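Local coordinates for ribokinase, putative (Burkholderia thailandensis, PDB 3B1N), which probably phosphorylates nucleosides as a nucleoside kinase of the pfkB (ribokinase) family, and binds ADP together with the nucleoside analogue mizoribine, at residues V73-Q76 and P77-R81; A276-M279 and G280-I284. All coordinates share one frame; numbering follows the deposited sequence.

Interaction 1: residues V73-Q76 and P77-R81; sequences VDAQ and PYLDR
Gln76 and Asp80 join their side chains one helical turn apart at the start of helix 76-85. Gln76 NE2 donates to Asp80 OD1 over 2.9 Å, with an N-H...O angle of 166°. The acceptor lies almost in the amide plane. The donor, in contrast, comes in from above the carboxylate plane, and the two flat groups are turned 43° against each other. The Gln76 chain leaves with CG anti to the backbone N (chi1 -157°) and then bends at chi2, which carries the amide forward along the helix to Asp80. NE2 also lies 3.9 Å from Leu79 CB. This is an i to i+4 pair on the first turn of a helix that follows strand 64-71 in the Rossmann-like ribokinase fold. Pro77 fits here because its nitrogen, which has no hydrogen, falls before the first helical bonds. Those bonds are Leu79 N to Ala75 O at 3.0 Å and Asp80 N to Gln76 O at 2.8 Å. Tyr78 N reaches Ala75 O only weakly. Leu79 CD1 lies 4.3 Å from Ala75 CB, and both side chains rest on Leu70. Tyr78 sends its ring away to Phe46, edge to face, and its OH bonds to Gly47 O and Gln290.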
# COMPACT_ATOMS: atom_id res chain seq x y z
N VAL B 73 22.58 -8.35 -7.14
CA VAL B 73 21.76 -9.50 -7.38
C VAL B 73 20.79 -9.23 -8.51
O VAL B 73 20.50 -10.13 -9.30
CB VAL B 73 20.98 -9.94 -6.11
CG1 VAL B 73 19.96 -11.12 -6.40
CG2 VAL B 73 21.95 -10.35 -5.04
N ASP B 74 20.24 -8.00 -8.56
CA ASP B 74 19.20 -7.74 -9.56
C ASP B 74 19.39 -6.41 -10.27
O ASP B 74 18.48 -5.95 -10.92
CB ASP B 74 17.82 -7.86 -8.93
CG ASP B 74 17.63 -6.94 -7.77
OD1 ASP B 74 18.56 -6.17 -7.45
OD2 ASP B 74 16.53 -7.02 -7.15
N ALA B 75 20.61 -5.88 -10.23
CA ALA B 75 20.91 -4.60 -10.93
C ALA B 75 20.89 -4.71 -12.45
O ALA B 75 20.64 -3.67 -13.11
CB ALA B 75 22.23 -4.05 -10.51
N GLN B 76 21.17 -5.87 -13.02
CA GLN B 76 21.49 -5.91 -14.47
C GLN B 76 20.42 -5.35 -15.40
O GLN B 76 20.79 -4.60 -16.33
CB GLN B 76 21.89 -7.34 -14.91
CG GLN B 76 22.76 -7.34 -16.23
CD GLN B 76 24.09 -6.62 -16.04
OE1 GLN B 76 24.88 -7.01 -15.15
NE2 GLN B 76 24.38 -5.61 -16.86
N PRO B 77 19.14 -5.64 -15.16
CA PRO B 77 18.14 -5.05 -16.07
C PRO B 77 18.18 -3.54 -16.09
O PRO B 77 17.98 -2.91 -17.15
CB PRO B 77 16.80 -5.59 -15.55
CG PRO B 77 17.22 -6.96 -14.99
CD PRO B 77 18.53 -6.68 -14.29
N TYR B 78 18.42 -2.92 -14.94
CA TYR B 78 18.50 -1.46 -14.88
C TYR B 78 19.76 -0.95 -15.55
O TYR B 78 19.68 0.06 -16.26
CB TYR B 78 18.40 -0.96 -13.41
CG TYR B 78 17.49 0.25 -13.23
CD1 TYR B 78 16.57 0.32 -12.17
CD2 TYR B 78 17.63 1.38 -14.04
CE1 TYR B 78 15.76 1.42 -11.98
CE2 TYR B 78 16.82 2.49 -13.87
CZ TYR B 78 15.88 2.50 -12.82
OH TYR B 78 15.10 3.62 -12.66
N LEU B 79 20.91 -1.63 -15.34
CA LEU B 79 22.15 -1.22 -16.00
C LEU B 79 21.94 -1.31 -17.49
O LEU B 79 22.35 -0.35 -18.22
CB LEU B 79 23.34 -2.08 -15.58
CG LEU B 79 23.59 -2.02 -14.07
CD1 LEU B 79 24.73 -2.96 -13.77
CD2 LEU B 79 23.91 -0.59 -13.56
N ASP B 80 21.31 -2.40 -17.95
CA ASP B 80 21.15 -2.58 -19.43
C ASP B 80 20.21 -1.53 -19.98
O ASP B 80 20.42 -1.01 -21.08
CB ASP B 80 20.62 -3.99 -19.68
CG ASP B 80 21.67 -5.06 -19.40
OD1 ASP B 80 22.84 -4.73 -19.15
OD2 ASP B 80 21.26 -6.22 -19.49
N ARG B 81 19.19 -1.16 -19.22
CA ARG B 81 18.26 -0.13 -19.65
C ARG B 81 18.98 1.23 -19.76
O ARG B 81 18.75 1.98 -20.71
CB ARG B 81 17.13 -0.03 -18.65
CG ARG B 81 16.24 1.18 -18.84
CD ARG B 81 15.18 1.18 -17.78
NE ARG B 81 14.26 2.34 -17.90
CZ ARG B 81 13.28 2.38 -18.79
NH1 ARG B 81 13.15 1.37 -19.62
NH2 ARG B 81 12.45 3.42 -18.86

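Interaction 2: residues A276-M279 and G280-I284; sequences ASLM and GALKI. With ADP (adenosine-5'-diphosphate), chain G.
Leu278 holds CG anti to its backbone N (chi1 173°), while Leu282 has CG beside the backbone N (chi1 -58°). The two leucines therefore lean together one turn apart. Leu278 CD1 packs 3.9 Å from Leu282 CG, and the two chains meet at a slant. Leu282 CG also sits 3.3 Å from Leu278 O, the oxygen that accepts the bond from Leu282 N. Met279 adds a looser contact, with SD 4.4 Å from Leu282 CD1. Regular i to i+4 backbone bonds join the two segments, from Gly280 N to Ala276 O through Lys283 N to Met279 O.

The other face of this helix forms part of the ADP pocket. The first torsion of Ser277 (chi1 -177°) turns its hydroxyl to the ADP ribose. The ribose O2' donates to Ser277 OG over 3.3 Å, and that hydroxyl also bonds to Pro238 O. Gly280 CA comes within 3.5 Å of ADP O4', and a residue with no side chain lets the sugar lie this close to the helix. Ile284 CD1 reaches the adenine, 3.5 Å from N6. Lys283 curls away, and NZ bonds to Asp247 O and Gly288 O.

Helix 269-284 is buried among its neighbours. Leu278 and Leu282 face helix 296-307, Met279 touches helix 49-59, and Ala276, Lys283 and Ile284 meet helix 251-264.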
# COMPACT_ATOMS: atom_id res chain seq x y z
N ALA B 276 7.79 21.51 -17.22
CA ALA B 276 7.69 20.55 -16.11
C ALA B 276 6.24 20.00 -16.06
O ALA B 276 6.02 18.79 -15.94
CB ALA B 276 8.05 21.25 -14.83
N SER B 277 5.27 20.91 -16.11
CA SER B 277 3.84 20.58 -16.05
C SER B 277 3.46 19.66 -17.21
O SER B 277 2.78 18.62 -17.02
CB SER B 277 3.07 21.88 -16.11
OG SER B 277 1.69 21.57 -15.99
N LEU B 278 3.97 19.97 -18.40
CA LEU B 278 3.74 19.10 -19.55
C LEU B 278 4.32 17.72 -19.32
O LEU B 278 3.64 16.71 -19.59
CB LEU B 278 4.32 19.69 -20.82
CG LEU B 278 4.30 18.82 -22.05
CD1 LEU B 278 2.90 18.43 -22.46
CD2 LEU B 278 5.01 19.56 -23.19
N MET B 279 5.55 17.63 -18.81
CA MET B 279 6.12 16.28 -18.59
C MET B 279 5.26 15.47 -17.60
O MET B 279 5.09 14.27 -17.84
CB MET B 279 7.55 16.41 -18.08
CG MET B 279 8.52 17.06 -19.13
SD MET B 279 8.74 16.14 -20.63
CE MET B 279 9.85 14.81 -20.09
N GLY B 280 4.76 16.12 -16.55
CA GLY B 280 3.86 15.45 -15.60
C GLY B 280 2.64 14.88 -16.31
O GLY B 280 2.20 13.73 -16.03
N ALA B 281 2.07 15.66 -17.22
CA ALA B 281 0.88 15.17 -17.99
C ALA B 281 1.18 14.09 -18.97
O ALA B 281 0.33 13.21 -19.19
CB ALA B 281 0.19 16.36 -18.70
N LEU B 282 2.35 14.11 -19.59
CA LEU B 282 2.67 13.03 -20.53
C LEU B 282 2.91 11.73 -19.79
O LEU B 282 2.54 10.65 -20.23
CB LEU B 282 3.90 13.38 -21.37
CG LEU B 282 3.73 14.67 -22.15
CD1 LEU B 282 5.05 15.06 -22.78
CD2 LEU B 282 2.67 14.38 -23.26
N LYS B 283 3.50 11.85 -18.60
CA LYS B 283 3.77 10.68 -17.77
C LYS B 283 2.49 9.99 -17.31
O LYS B 283 2.43 8.75 -17.33
CB LYS B 283 4.67 11.06 -16.56
CG LYS B 283 5.27 9.81 -15.90
CD LYS B 283 4.94 9.61 -14.47
CE LYS B 283 3.49 9.15 -14.31
NZ LYS B 283 3.25 7.69 -14.66
N ILE B 284 1.49 10.75 -16.89
CA ILE B 284 0.31 10.12 -16.21
C ILE B 284 -0.53 9.28 -17.16
O ILE B 284 -1.31 8.43 -16.71
CB ILE B 284 -0.50 11.20 -15.47
CG1 ILE B 284 -1.39 10.55 -14.38
CG2 ILE B 284 -1.33 12.03 -16.51
CD1 ILE B 284 -2.03 11.61 -13.47
PB ADP G . 3.98 14.03 -6.94
O1B ADP G . 3.08 13.85 -5.73
O2B ADP G . 5.33 14.51 -6.50
O3B ADP G . 4.11 12.97 -7.97
PA ADP G . 1.96 15.88 -8.18
O1A ADP G . 0.85 14.84 -7.96
O2A ADP G . 1.84 17.23 -7.54
O3A ADP G . 3.39 15.38 -7.71
O5' ADP G . 2.04 15.93 -9.74
C5' ADP G . 3.13 16.67 -10.29
C4' ADP G . 2.77 17.40 -11.58
O4' ADP G . 2.35 16.43 -12.57
C3' ADP G . 1.58 18.38 -11.44
O3' ADP G . 2.00 19.65 -10.91
C2' ADP G . 1.03 18.36 -12.84
O2' ADP G . 1.78 19.27 -13.67
C1' ADP G . 1.27 16.96 -13.33
N9 ADP G . 0.07 16.13 -13.02
C8 ADP G . -0.20 15.37 -11.91
N7 ADP G . -1.45 14.81 -12.02
C5 ADP G . -1.99 15.27 -13.14
C6 ADP G . -3.27 15.12 -13.82
N6 ADP G . -4.21 14.32 -13.23
N1 ADP G . -3.47 15.75 -14.96
C2 ADP G . -2.53 16.54 -15.53
N3 ADP G . -1.32 16.71 -14.97
C4 ADP G . -1.01 16.14 -13.81

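How the interactions relate
Interaction 1 comes first along the chain and closes well before interaction 2 opens. Their centres are 26 Å apart, and the nearest atoms are about 10 Å apart, so they do not touch. Interaction 1 joins the loop after strand 64-71 to the first turn of helix 76-85, while interaction 2 lies wholly on helix 269-284. Both belong to the pfkB (ribokinase) fold. Interaction 1 lies near the nucleoside site without forming part of it: the side chain of Tyr78 is about 7 Å from the bound mizoribine. Interaction 2 lines the ADP site. Helix 49-59, which Met279 touches, begins with Cys49, a residue of the mizoribine pocket.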